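Side-chain contacts in galactose-1-phosphate uridylyltransferase (PDB 4QVU), which binds zinc in a HIT-like fold and may act as a uridylyltransferase, although its function has not been established: residues 41-46 and 86-91; 147-152 and 183-188; 72-77 and 107-112. All coordinates share one frame; numbering follows the deposited sequence.

Interaction 1: 41-46 and 86-91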
ATOM      1  N   ALA A  41     -14.699  35.695 -15.525  1.00 84.03           N
ATOM      2  CA  ALA A  41     -15.259  35.287 -16.814  1.00 84.13           C
ATOM      3  C   ALA A  41     -16.633  34.675 -16.608  1.00 88.98           C
ATOM      4  O   ALA A  41     -16.890  34.135 -15.536  1.00 88.05           O
ATOM      5  CB  ALA A  41     -14.338  34.295 -17.513  1.00 83.27           C
ATOM      6  N   THR A  42     -17.527  34.785 -17.609  1.00 86.58           N
ATOM      7  CA  THR A  42     -18.871  34.182 -17.580  1.00 86.50           C
ATOM      8  C   THR A  42     -19.252  33.666 -18.961  1.00 91.70           C
ATOM      9  O   THR A  42     -18.782  34.203 -19.968  1.00 93.38           O
ATOM     10  CB  THR A  42     -20.001  35.141 -17.075  1.00 93.04           C
ATOM     11  OG1 THR A  42     -20.261  36.184 -18.004  1.00 94.09           O
ATOM     12  CG2 THR A  42     -19.776  35.692 -15.694  1.00 91.63           C
ATOM     13  N   GLU A  43     -20.144  32.670 -19.015  1.00 86.97           N
ATOM     14  CA  GLU A  43     -20.695  32.165 -20.269  1.00 87.84           C
ATOM     15  C   GLU A  43     -22.087  31.634 -19.967  1.00 92.33           C
ATOM     16  O   GLU A  43     -22.236  30.501 -19.499  1.00 90.32           O
ATOM     17  CB  GLU A  43     -19.780  31.128 -20.927  1.00 87.96           C
ATOM     18  CG  GLU A  43     -20.107  30.903 -22.390  1.00 99.42           C
ATOM     19  CD  GLU A  43     -18.981  30.237 -23.148  1.00125.94           C
ATOM     20  OE1 GLU A  43     -18.744  29.024 -22.936  1.00125.76           O
ATOM     21  OE2 GLU A  43     -18.311  30.946 -23.932  1.00123.91           O
ATOM     22  N   GLY A  44     -23.083  32.504 -20.152  1.00 90.93           N
ATOM     23  CA  GLY A  44     -24.472  32.208 -19.834  1.00 92.17           C
ATOM     24  C   GLY A  44     -24.652  32.160 -18.329  1.00 96.36           C
ATOM     25  O   GLY A  44     -24.476  33.178 -17.656  1.00 96.79           O
ATOM     26  N   SER A  45     -24.936  30.962 -17.787  1.00 91.66           N
ATOM     27  CA  SER A  45     -25.117  30.750 -16.353  1.00 90.57           C
ATOM     28  C   SER A  45     -23.784  30.313 -15.688  1.00 91.74           C
ATOM     29  O   SER A  45     -23.706  30.294 -14.450  1.00 90.07           O
ATOM     30  CB  SER A  45     -26.217  29.723 -16.096  1.00 94.92           C
ATOM     31  OG  SER A  45     -25.983  28.494 -16.762  1.00104.40           O
ATOM     32  N   ILE A  46     -22.738  29.981 -16.506  1.00 86.71           N
ATOM     33  CA  ILE A  46     -21.393  29.619 -16.015  1.00 83.69           C
ATOM     34  C   ILE A  46     -20.696  30.909 -15.576  1.00 88.43           C
ATOM     35  O   ILE A  46     -20.521  31.796 -16.410  1.00 89.19           O
ATOM     36  CB  ILE A  46     -20.516  28.833 -17.038  1.00 85.41           C
ATOM     37  CG1 ILE A  46     -21.259  27.825 -17.968  1.00 86.35           C
ATOM     38  CG2 ILE A  46     -19.273  28.276 -16.399  1.00 84.19           C
ATOM     39  CD1 ILE A  46     -21.805  26.597 -17.418  1.00 91.87           C
ATOM     40  N   ILE A  86     -17.470  21.994 -19.276  1.00 77.63           N
ATOM     41  CA  ILE A  86     -16.141  21.387 -19.284  1.00 75.98           C
ATOM     42  C   ILE A  86     -15.216  22.227 -20.190  1.00 80.03           C
ATOM     43  O   ILE A  86     -14.084  22.483 -19.790  1.00 79.07           O
ATOM     44  CB  ILE A  86     -16.201  19.881 -19.681  1.00 78.95           C
ATOM     45  CG1 ILE A  86     -16.914  19.047 -18.570  1.00 78.17           C
ATOM     46  CG2 ILE A  86     -14.819  19.273 -20.029  1.00 78.45           C
ATOM     47  CD1 ILE A  86     -16.292  19.069 -17.116  1.00 79.83           C
ATOM     48  N   ARG A  87     -15.708  22.734 -21.335  1.00 77.76           N
ATOM     49  CA  ARG A  87     -14.900  23.582 -22.216  1.00 77.76           C
ATOM     50  C   ARG A  87     -14.475  24.879 -21.505  1.00 80.15           C
ATOM     51  O   ARG A  87     -13.297  25.216 -21.549  1.00 79.68           O
ATOM     52  CB  ARG A  87     -15.633  23.896 -23.518  1.00 79.68           C
ATOM     53  CG  ARG A  87     -15.444  22.797 -24.541  1.00 91.04           C
ATOM     54  CD  ARG A  87     -16.201  23.043 -25.823  1.00106.46           C
ATOM     55  NE  ARG A  87     -15.798  22.083 -26.848  1.00120.46           N
ATOM     56  CZ  ARG A  87     -16.286  22.046 -28.080  1.00142.90           C
ATOM     57  NH1 ARG A  87     -17.223  22.910 -28.458  1.00134.12           N
ATOM     58  NH2 ARG A  87     -15.852  21.140 -28.945  1.00134.07           N
ATOM     59  N   PHE A  88     -15.397  25.558 -20.807  1.00 76.86           N
ATOM     60  CA  PHE A  88     -15.109  26.784 -20.055  1.00 77.39           C
ATOM     61  C   PHE A  88     -14.066  26.519 -18.945  1.00 80.98           C
ATOM     62  O   PHE A  88     -13.061  27.227 -18.878  1.00 81.13           O
ATOM     63  CB  PHE A  88     -16.412  27.338 -19.445  1.00 79.98           C
ATOM     64  CG  PHE A  88     -16.325  28.675 -18.745  1.00 82.09           C
ATOM     65  CD1 PHE A  88     -16.546  29.861 -19.442  1.00 86.79           C
ATOM     66  CD2 PHE A  88     -16.080  28.748 -17.377  1.00 82.65           C
ATOM     67  CE1 PHE A  88     -16.503  31.095 -18.785  1.00 88.09           C
ATOM     68  CE2 PHE A  88     -16.042  29.982 -16.720  1.00 86.04           C
ATOM     69  CZ  PHE A  88     -16.251  31.146 -17.428  1.00 86.06           C
ATOM     70  N   SER A  89     -14.300  25.480 -18.109  1.00 76.86           N
ATOM     71  CA  SER A  89     -13.461  25.077 -16.972  1.00 75.82           C
ATOM     72  C   SER A  89     -12.025  24.757 -17.386  1.00 79.23           C
ATOM     73  O   SER A  89     -11.113  25.345 -16.814  1.00 79.54           O
ATOM     74  CB  SER A  89     -14.056  23.863 -16.268  1.00 79.50           C
ATOM     75  OG  SER A  89     -15.330  24.179 -15.733  1.00 93.30           O
ATOM     76  N   ILE A  90     -11.833  23.828 -18.355  1.00 74.51           N
ATOM     77  CA  ILE A  90     -10.530  23.405 -18.876  1.00 73.76           C
ATOM     78  C   ILE A  90      -9.782  24.613 -19.477  1.00 79.98           C
ATOM     79  O   ILE A  90      -8.600  24.780 -19.178  1.00 80.64           O
ATOM     80  CB  ILE A  90     -10.696  22.260 -19.928  1.00 76.89           C
ATOM     81  CG1 ILE A  90     -11.314  20.965 -19.329  1.00 75.11           C
ATOM     82  CG2 ILE A  90      -9.398  21.967 -20.723  1.00 77.63           C
ATOM     83  CD1 ILE A  90     -10.474  20.167 -18.503  1.00 79.81           C
ATOM     84  N   LYS A  91     -10.464  25.443 -20.318  1.00 77.42           N
ATOM     85  CA  LYS A  91      -9.884  26.627 -20.978  1.00 78.04           C
ATOM     86  C   LYS A  91      -9.296  27.606 -19.953  1.00 79.73           C
ATOM     87  O   LYS A  91      -8.151  28.017 -20.108  1.00 79.97           O
ATOM     88  CB  LYS A  91     -10.934  27.359 -21.856  1.00 82.32           C
ATOM     89  CG  LYS A  91     -10.385  28.581 -22.617  1.00 93.63           C
ATOM     90  CD  LYS A  91     -11.376  29.283 -23.568  1.00103.76           C
ATOM     91  CE  LYS A  91     -12.280  30.332 -22.953  1.00111.05           C
ATOM     92  NZ  LYS A  91     -13.422  29.749 -22.200  1.00117.63           N
TER
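F88 on helix 79-97 makes nearly all of this contact, its ring set against A41, E43 and I46. Strand 41-43 and the helix segment run nearly antiparallel (164°), their axes coming within 10.1 Å, a gap that one phenylalanine side chain can span. The ring is carried across by a first torsion of -174°, with CG opposite the backbone N.

The dense part lies round that ring. I46 covers one face: its CG2 is 3.8 Å from the F88 ring centroid and 28° off the normal, a CH-pi contact shifted toward the CD2-CE2 rim. CG2, anti to the backbone N of I46, is the branch that touches; the two side chains slide past each other in opposite directions. At the edge, A41 O lies near the ring plane, 3.6 Å from F88 CZ, and A41 CB packs on the same CZ at 3.7 Å. E43 CB approaches F88 CD1 obliquely at 3.8 Å. L64 and W48 of the neighbouring strands also pack on F88, and H92 meets its ring edge-to-face.

The solvent side is much looser, and no hydrogen bond crosses the contact. E43 is exposed, its chain extended past CG; its OE2 stays 5.3 Å from K91 NZ, so the opposite charges could attract one another only weakly. R87 leads away to a salt bridge with D180.

Paired bonds E43 N to I46 O (2.8 Å) and I46 N to E43 O (3.1 Å) enclose a type II' turn through G44 and S45. This is the signature of a tight two-residue beta-hairpin, here joining strands 39-43 and 46-50 at one margin of the antiparallel sheet, with a helix packed against it as in the HIT-like fold.

Interaction 2: 147-152 and 183-188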
ATOM      1  N   ILE A 147      -9.261  -1.221 -17.809  1.00 70.65           N
ATOM      2  CA  ILE A 147      -9.990  -0.523 -18.867  1.00 71.31           C
ATOM      3  C   ILE A 147     -11.496  -0.905 -18.853  1.00 75.94           C
ATOM      4  O   ILE A 147     -11.848  -2.089 -18.884  1.00 76.55           O
ATOM      5  CB  ILE A 147      -9.321  -0.862 -20.228  1.00 76.28           C
ATOM      6  CG1 ILE A 147      -7.896  -0.252 -20.285  1.00 75.65           C
ATOM      7  CG2 ILE A 147     -10.184  -0.399 -21.420  1.00 78.97           C
ATOM      8  CD1 ILE A 147      -6.976  -0.851 -21.310  1.00 83.16           C
ATOM      9  N   VAL A 148     -12.364   0.128 -18.807  1.00 71.97           N
ATOM     10  CA  VAL A 148     -13.833   0.025 -18.848  1.00 72.60           C
ATOM     11  C   VAL A 148     -14.269   0.278 -20.301  1.00 79.25           C
ATOM     12  O   VAL A 148     -15.043  -0.490 -20.873  1.00 80.59           O
ATOM     13  CB  VAL A 148     -14.508   1.001 -17.838  1.00 74.19           C
ATOM     14  CG1 VAL A 148     -16.025   0.843 -17.841  1.00 75.27           C
ATOM     15  CG2 VAL A 148     -13.959   0.808 -16.429  1.00 71.36           C
ATOM     16  N   GLN A 149     -13.728   1.364 -20.888  1.00 75.90           N
ATOM     17  CA  GLN A 149     -13.911   1.842 -22.262  1.00 77.26           C
ATOM     18  C   GLN A 149     -12.594   2.393 -22.773  1.00 80.75           C
ATOM     19  O   GLN A 149     -11.884   3.043 -22.001  1.00 78.83           O
ATOM     20  CB  GLN A 149     -15.008   2.922 -22.331  1.00 78.53           C
ATOM     21  CG  GLN A 149     -16.422   2.430 -22.059  1.00 92.44           C
ATOM     22  CD  GLN A 149     -17.057   1.801 -23.269  1.00111.97           C
ATOM     23  OE1 GLN A 149     -17.486   2.493 -24.203  1.00108.20           O
ATOM     24  NE2 GLN A 149     -17.197   0.483 -23.245  1.00103.14           N
ATOM     25  N   LYS A 150     -12.257   2.151 -24.057  1.00 78.50           N
ATOM     26  CA  LYS A 150     -11.028   2.662 -24.666  1.00 77.73           C
ATOM     27  C   LYS A 150     -11.125   2.662 -26.186  1.00 84.17           C
ATOM     28  O   LYS A 150     -11.636   1.713 -26.773  1.00 86.33           O
ATOM     29  CB  LYS A 150      -9.797   1.844 -24.225  1.00 78.47           C
ATOM     30  CG  LYS A 150      -8.467   2.442 -24.668  1.00 83.02           C
ATOM     31  CD  LYS A 150      -7.267   1.770 -24.035  1.00 87.36           C
ATOM     32  CE  LYS A 150      -5.957   2.314 -24.572  1.00 99.52           C
ATOM     33  NZ  LYS A 150      -5.764   3.768 -24.297  1.00104.42           N
ATOM     34  N   ASN A 151     -10.621   3.742 -26.806  1.00 80.26           N
ATOM     35  CA  ASN A 151     -10.482   3.939 -28.248  1.00 82.96           C
ATOM     36  C   ASN A 151      -9.273   4.862 -28.484  1.00 88.23           C
ATOM     37  O   ASN A 151      -8.559   5.185 -27.529  1.00 85.28           O
ATOM     38  CB  ASN A 151     -11.775   4.470 -28.903  1.00 82.86           C
ATOM     39  CG  ASN A 151     -12.337   5.767 -28.371  1.00104.72           C
ATOM     40  OD1 ASN A 151     -11.629   6.738 -28.103  1.00102.04           O
ATOM     41  ND2 ASN A 151     -13.650   5.846 -28.306  1.00 95.95           N
ATOM     42  N   GLU A 152      -9.035   5.272 -29.740  1.00 89.23           N
ATOM     43  CA  GLU A 152      -7.934   6.170 -30.117  1.00 89.97           C
ATOM     44  C   GLU A 152      -8.057   7.566 -29.460  1.00 92.78           C
ATOM     45  O   GLU A 152      -7.031   8.186 -29.179  1.00 91.67           O
ATOM     46  CB  GLU A 152      -7.865   6.342 -31.648  1.00 94.83           C
ATOM     47  CG  GLU A 152      -7.267   5.165 -32.398  1.00106.19           C
ATOM     48  CD  GLU A 152      -7.064   5.387 -33.887  1.00143.38           C
ATOM     49  OE1 GLU A 152      -7.677   6.326 -34.447  1.00146.66           O
ATOM     50  OE2 GLU A 152      -6.310   4.600 -34.504  1.00143.27           O
ATOM     51  N   ALA A 183     -16.202  15.252 -21.386  1.00 77.79           N
ATOM     52  CA  ALA A 183     -17.412  15.799 -20.760  1.00 77.64           C
ATOM     53  C   ALA A 183     -18.531  14.749 -20.674  1.00 81.96           C
ATOM     54  O   ALA A 183     -19.204  14.661 -19.645  1.00 81.44           O
ATOM     55  CB  ALA A 183     -17.894  17.010 -21.551  1.00 80.09           C
ATOM     56  N   ASN A 184     -18.702  13.936 -21.739  1.00 79.55           N
ATOM     57  CA  ASN A 184     -19.711  12.876 -21.779  1.00 80.70           C
ATOM     58  C   ASN A 184     -19.343  11.735 -20.825  1.00 82.10           C
ATOM     59  O   ASN A 184     -20.221  11.240 -20.121  1.00 81.63           O
ATOM     60  CB  ASN A 184     -19.900  12.334 -23.200  1.00 85.49           C
ATOM     61  CG  ASN A 184     -21.011  11.306 -23.303  1.00112.20           C
ATOM     62  OD1 ASN A 184     -22.176  11.566 -22.962  1.00106.06           O
ATOM     63  ND2 ASN A 184     -20.671  10.111 -23.774  1.00103.91           N
ATOM     64  N   TYR A 185     -18.052  11.330 -20.799  1.00 76.90           N
ATOM     65  CA  TYR A 185     -17.531  10.262 -19.939  1.00 74.60           C
ATOM     66  C   TYR A 185     -17.607  10.670 -18.468  1.00 75.75           C
ATOM     67  O   TYR A 185     -17.939   9.826 -17.635  1.00 74.52           O
ATOM     68  CB  TYR A 185     -16.092   9.896 -20.330  1.00 74.94           C
ATOM     69  CG  TYR A 185     -16.004   8.839 -21.413  1.00 78.69           C
ATOM     70  CD1 TYR A 185     -16.533   9.062 -22.682  1.00 82.60           C
ATOM     71  CD2 TYR A 185     -15.340   7.636 -21.187  1.00 79.20           C
ATOM     72  CE1 TYR A 185     -16.454   8.096 -23.680  1.00 84.81           C
ATOM     73  CE2 TYR A 185     -15.245   6.663 -22.184  1.00 81.97           C
ATOM     74  CZ  TYR A 185     -15.812   6.895 -23.426  1.00 91.94           C
ATOM     75  OH  TYR A 185     -15.719   5.951 -24.419  1.00 96.76           O
ATOM     76  N   ILE A 186     -17.344  11.960 -18.148  1.00 71.00           N
ATOM     77  CA  ILE A 186     -17.457  12.456 -16.769  1.00 68.32           C
ATOM     78  C   ILE A 186     -18.921  12.331 -16.342  1.00 72.51           C
ATOM     79  O   ILE A 186     -19.199  11.699 -15.329  1.00 71.71           O
ATOM     80  CB  ILE A 186     -16.923  13.904 -16.596  1.00 70.36           C
ATOM     81  CG1 ILE A 186     -15.406  13.986 -16.858  1.00 68.82           C
ATOM     82  CG2 ILE A 186     -17.265  14.442 -15.195  1.00 70.55           C
ATOM     83  CD1 ILE A 186     -14.876  15.408 -17.013  1.00 69.61           C
ATOM     84  N   GLN A 187     -19.854  12.861 -17.159  1.00 70.64           N
ATOM     85  CA  GLN A 187     -21.284  12.843 -16.869  1.00 70.79           C
ATOM     86  C   GLN A 187     -21.792  11.419 -16.627  1.00 74.28           C
ATOM     87  O   GLN A 187     -22.478  11.215 -15.632  1.00 74.73           O
ATOM     88  CB  GLN A 187     -22.092  13.506 -17.979  1.00 73.85           C
ATOM     89  CG  GLN A 187     -23.543  13.733 -17.566  1.00 81.71           C
ATOM     90  CD  GLN A 187     -24.357  14.457 -18.594  1.00 91.31           C
ATOM     91  OE1 GLN A 187     -24.350  14.126 -19.786  1.00 86.27           O
ATOM     92  NE2 GLN A 187     -25.147  15.409 -18.129  1.00 79.93           N
ATOM     93  N   GLN A 188     -21.430  10.441 -17.480  1.00 70.81           N
ATOM     94  CA  GLN A 188     -21.886   9.052 -17.320  1.00 71.32           C
ATOM     95  C   GLN A 188     -21.288   8.410 -16.071  1.00 74.11           C
ATOM     96  O   GLN A 188     -22.029   7.764 -15.328  1.00 75.17           O
ATOM     97  CB  GLN A 188     -21.565   8.190 -18.555  1.00 73.65           C
ATOM     98  CG  GLN A 188     -22.334   8.589 -19.823  1.00 83.96           C
ATOM     99  CD  GLN A 188     -23.830   8.685 -19.597  1.00100.74           C
ATOM    100  OE1 GLN A 188     -24.383   9.779 -19.417  1.00 92.95           O
ATOM    101  NE2 GLN A 188     -24.508   7.540 -19.545  1.00 95.52           N
TER
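Y185 reaches from helix 179-195 to Q149, and the first shell is little more than the meeting of those two side chains. Q149 CB sits at the ring edge, near its plane, 3.7 Å from Y185 OH and 3.8 Å from Y185 CE2. The glutamine crosses the tyrosine at about a right angle, while its amide plane is turned only 29° from that of the ring. Q149 OE1 lies 3.9 Å from Y185 OH, and no hydrogen bond joins the two segments. N151 is peripheral: its ND2 comes within 4.4 Å of Y185 OH.

The glutamine owes its shape to a bend at chi2 (-82°), which folds the amide back toward its own backbone. There Q149 NE2 gives V148 O a weak hydrogen bond of 3.3 Å at 150°. The backbone beneath is irregular as well, since V148 and Q149 both face L156 of strand 154-159, forming a classic beta bulge. The bulge interrupts strand 145-150, an outermost strand of the chain's antiparallel sheet in this HIT-like fold, at the place where the chain turns a corner.

On the helix side, Y185 is buried, its side chain touching I154 and L156 of the adjacent strand and I171 of strand 169-173. F252 also meets its ring and touches Q149 too.

Farther out lies the zinc site. N151 OD1 accepts a hydrogen bond from I154 N and a weak one from H153 N, so it holds the backbone of the zinc ligand H153 and of the residue after it. The N151 side chain is about 3 Å from that of H153 and about 4 Å from that of E181, which with C178 bind the zinc ion; the ion itself is about 6 Å from the N151 side chain.

Interaction 3: 72-77 and 107-112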
ATOM      1  N   ASP A  72     -30.062  21.810 -10.377  1.00107.58           N
ATOM      2  CA  ASP A  72     -29.225  21.124 -11.370  1.00104.00           C
ATOM      3  C   ASP A  72     -27.785  20.873 -10.904  1.00100.91           C
ATOM      4  O   ASP A  72     -27.236  21.625 -10.091  1.00 99.49           O
ATOM      5  CB  ASP A  72     -29.173  21.928 -12.675  1.00106.60           C
ATOM      6  CG  ASP A  72     -30.383  21.779 -13.574  1.00123.12           C
ATOM      7  OD1 ASP A  72     -31.503  21.606 -13.046  1.00126.35           O
ATOM      8  OD2 ASP A  72     -30.216  21.869 -14.810  1.00131.34           O
ATOM      9  N   HIS A  73     -27.190  19.791 -11.458  1.00 93.02           N
ATOM     10  CA  HIS A  73     -25.818  19.313 -11.263  1.00 88.68           C
ATOM     11  C   HIS A  73     -25.398  18.463 -12.511  1.00 89.37           C
ATOM     12  O   HIS A  73     -26.201  18.354 -13.447  1.00 91.10           O
ATOM     13  CB  HIS A  73     -25.671  18.539  -9.938  1.00 88.41           C
ATOM     14  CG  HIS A  73     -26.472  17.279  -9.836  1.00 92.54           C
ATOM     15  ND1 HIS A  73     -27.828  17.307  -9.587  1.00 96.76           N
ATOM     16  CD2 HIS A  73     -26.060  15.991  -9.867  1.00 92.94           C
ATOM     17  CE1 HIS A  73     -28.206  16.043  -9.517  1.00 96.44           C
ATOM     18  NE2 HIS A  73     -27.175  15.216  -9.671  1.00 94.53           N
ATOM     19  N   ILE A  74     -24.144  17.915 -12.546  1.00 80.51           N
ATOM     20  CA  ILE A  74     -23.563  17.168 -13.683  1.00 78.48           C
ATOM     21  C   ILE A  74     -24.529  16.071 -14.214  1.00 84.88           C
ATOM     22  O   ILE A  74     -24.737  16.016 -15.428  1.00 86.21           O
ATOM     23  CB  ILE A  74     -22.176  16.557 -13.334  1.00 78.24           C
ATOM     24  CG1 ILE A  74     -21.120  17.680 -13.213  1.00 77.06           C
ATOM     25  CG2 ILE A  74     -21.729  15.508 -14.361  1.00 77.51           C
ATOM     26  CD1 ILE A  74     -19.712  17.259 -12.835  1.00 75.58           C
ATOM     27  N   ALA A  75     -25.121  15.235 -13.337  1.00 81.93           N
ATOM     28  CA  ALA A  75     -26.033  14.148 -13.729  1.00 83.37           C
ATOM     29  C   ALA A  75     -27.314  14.645 -14.461  1.00 90.77           C
ATOM     30  O   ALA A  75     -27.848  13.909 -15.296  1.00 91.95           O
ATOM     31  CB  ALA A  75     -26.441  13.352 -12.506  1.00 83.94           C
ATOM     32  N   THR A  76     -27.781  15.879 -14.166  1.00 88.44           N
ATOM     33  CA  THR A  76     -29.004  16.480 -14.721  1.00 90.76           C
ATOM     34  C   THR A  76     -28.735  17.276 -16.030  1.00 94.86           C
ATOM     35  O   THR A  76     -29.569  17.183 -16.937  1.00 97.83           O
ATOM     36  CB  THR A  76     -29.635  17.398 -13.651  1.00 98.78           C
ATOM     37  OG1 THR A  76     -30.048  16.584 -12.559  1.00 98.28           O
ATOM     38  CG2 THR A  76     -30.846  18.173 -14.145  1.00102.49           C
ATOM     39  N   TYR A  77     -27.613  18.047 -16.126  1.00 87.98           N
ATOM     40  CA  TYR A  77     -27.265  18.930 -17.266  1.00 87.67           C
ATOM     41  C   TYR A  77     -27.467  18.311 -18.657  1.00 93.68           C
ATOM     42  O   TYR A  77     -27.203  17.121 -18.853  1.00 92.99           O
ATOM     43  CB  TYR A  77     -25.795  19.397 -17.217  1.00 85.21           C
ATOM     44  CG  TYR A  77     -25.370  20.154 -15.978  1.00 84.08           C
ATOM     45  CD1 TYR A  77     -26.250  21.016 -15.327  1.00 86.98           C
ATOM     46  CD2 TYR A  77     -24.056  20.106 -15.526  1.00 81.94           C
ATOM     47  CE1 TYR A  77     -25.862  21.720 -14.190  1.00 85.88           C
ATOM     48  CE2 TYR A  77     -23.654  20.808 -14.391  1.00 81.22           C
ATOM     49  CZ  TYR A  77     -24.561  21.617 -13.729  1.00 88.11           C
ATOM     50  OH  TYR A  77     -24.182  22.304 -12.606  1.00 87.40           O
ATOM     51  N   LEU A 107      -7.605  22.401 -10.908  1.00 60.43           N
ATOM     52  CA  LEU A 107      -9.005  22.388 -11.322  1.00 59.53           C
ATOM     53  C   LEU A 107      -9.643  21.135 -10.712  1.00 63.98           C
ATOM     54  O   LEU A 107      -9.189  20.007 -10.980  1.00 62.59           O
ATOM     55  CB  LEU A 107      -9.170  22.448 -12.862  1.00 59.61           C
ATOM     56  CG  LEU A 107     -10.585  22.173 -13.440  1.00 63.76           C
ATOM     57  CD1 LEU A 107     -11.605  23.213 -13.014  1.00 64.71           C
ATOM     58  CD2 LEU A 107     -10.558  22.089 -14.929  1.00 64.96           C
ATOM     59  N   TYR A 108     -10.653  21.333  -9.849  1.00 60.92           N
ATOM     60  CA  TYR A 108     -11.316  20.223  -9.175  1.00 60.19           C
ATOM     61  C   TYR A 108     -12.737  20.617  -8.742  1.00 66.12           C
ATOM     62  O   TYR A 108     -13.092  21.800  -8.730  1.00 66.63           O
ATOM     63  CB  TYR A 108     -10.478  19.736  -7.955  1.00 60.41           C
ATOM     64  CG  TYR A 108     -10.602  20.555  -6.689  1.00 61.65           C
ATOM     65  CD1 TYR A 108      -9.942  21.772  -6.555  1.00 64.44           C
ATOM     66  CD2 TYR A 108     -11.313  20.075  -5.593  1.00 62.66           C
ATOM     67  CE1 TYR A 108     -10.038  22.523  -5.384  1.00 66.68           C
ATOM     68  CE2 TYR A 108     -11.408  20.814  -4.410  1.00 64.22           C
ATOM     69  CZ  TYR A 108     -10.766  22.035  -4.310  1.00 73.49           C
ATOM     70  OH  TYR A 108     -10.854  22.757  -3.149  1.00 78.32           O
ATOM     71  N   LYS A 109     -13.542  19.600  -8.397  1.00 63.11           N
ATOM     72  CA  LYS A 109     -14.926  19.732  -7.950  1.00 63.44           C
ATOM     73  C   LYS A 109     -15.168  18.892  -6.701  1.00 70.09           C
ATOM     74  O   LYS A 109     -14.564  17.830  -6.537  1.00 68.95           O
ATOM     75  CB  LYS A 109     -15.904  19.306  -9.064  1.00 64.01           C
ATOM     76  CG  LYS A 109     -17.354  19.535  -8.693  1.00 67.56           C
ATOM     77  CD  LYS A 109     -18.375  19.001  -9.668  1.00 72.53           C
ATOM     78  CE  LYS A 109     -19.742  19.310  -9.109  1.00 79.65           C
ATOM     79  NZ  LYS A 109     -20.831  18.867 -10.008  1.00 97.54           N
ATOM     80  N   ASN A 110     -16.072  19.372  -5.841  1.00 69.56           N
ATOM     81  CA  ASN A 110     -16.575  18.688  -4.649  1.00 69.75           C
ATOM     82  C   ASN A 110     -18.088  18.619  -4.764  1.00 76.22           C
ATOM     83  O   ASN A 110     -18.707  19.634  -5.089  1.00 77.22           O
ATOM     84  CB  ASN A 110     -16.142  19.398  -3.357  1.00 69.48           C
ATOM     85  CG  ASN A 110     -14.669  19.666  -3.205  1.00 91.27           C
ATOM     86  OD1 ASN A 110     -13.819  18.896  -3.651  1.00 89.51           O
ATOM     87  ND2 ASN A 110     -14.337  20.757  -2.530  1.00 81.00           N
ATOM     88  N   HIS A 111     -18.683  17.434  -4.561  1.00 73.34           N
ATOM     89  CA  HIS A 111     -20.134  17.258  -4.603  1.00 74.93           C
ATOM     90  C   HIS A 111     -20.573  16.347  -3.479  1.00 80.90           C
ATOM     91  O   HIS A 111     -20.017  15.262  -3.319  1.00 79.67           O
ATOM     92  CB  HIS A 111     -20.589  16.703  -5.958  1.00 75.85           C
ATOM     93  CG  HIS A 111     -22.075  16.543  -6.082  1.00 81.46           C
ATOM     94  ND1 HIS A 111     -22.719  15.392  -5.651  1.00 83.86           N
ATOM     95  CD2 HIS A 111     -22.997  17.386  -6.604  1.00 85.02           C
ATOM     96  CE1 HIS A 111     -24.004  15.581  -5.903  1.00 85.26           C
ATOM     97  NE2 HIS A 111     -24.221  16.766  -6.474  1.00 86.41           N
ATOM     98  N   GLY A 112     -21.570  16.788  -2.727  1.00 80.84           N
ATOM     99  CA  GLY A 112     -22.135  16.021  -1.626  1.00 82.43           C
ATOM    100  C   GLY A 112     -21.544  16.347  -0.267  1.00 88.98           C
ATOM    101  O   GLY A 112     -20.508  17.021  -0.181  1.00 88.55           O
TER
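H73 and H111 mark the backbone register, their CA atoms 9.0 Å apart, with a loop on one side and the extended strand 107-111 on the other. Residues 74-76 have helical backbone angles, and H73 O accepts from both T76 N and Y77 N (3.0 Å each), which curls the loop into a single turn. The same carbonyl oxygen lies over the centre of the Y77 ring. Strand 104-111 is an inner strand of the antiparallel sheet of the HIT-like fold, between 123-129 and 203-211, and the turn packs on K109 and H111 near the C-terminal end of that strand.

The imidazoles are slid apart: centroids 5.3 Å, planes at 29°, little overlap, H111 NE2 coming obliquely within 3.9 Å of H73 CD2. H111 also stacks on Y204. Beside this pair, K109 and I74 reach toward each other tip to tip. The lysine is fully extended from a first torsion of -175°, bringing its NZ to 3.4 Å from I74 CD1, and equally near I74 CG1. That contact is apolar on the isoleucine side only; the ammonium group is hydrogen-bonded to Y204 OH, with a long, weak ion pair to E66.

All three contacts reach the same antiparallel sheet. Interactions 1 and 3 have centres about 14 Å apart, and their segments alternate along the chain; they touch where S89 O packs on L107 CD2 at 3.8 Å. Interactions 1 and 2, centres about 21 Å apart, belong to the N- and C-terminal DUF4931 families respectively and meet through their helices, I86 CG1 being 3.7 Å from A183 CB. The join between interactions 2 and 3, centres about 17 Å apart, is polar: Q187 NE2 lies 2.8 Å from both I74 O and Y77 O, two probable hydrogen bonds. Interaction 2 alone adjoins the zinc site; interactions 1 and 3 lie away from it.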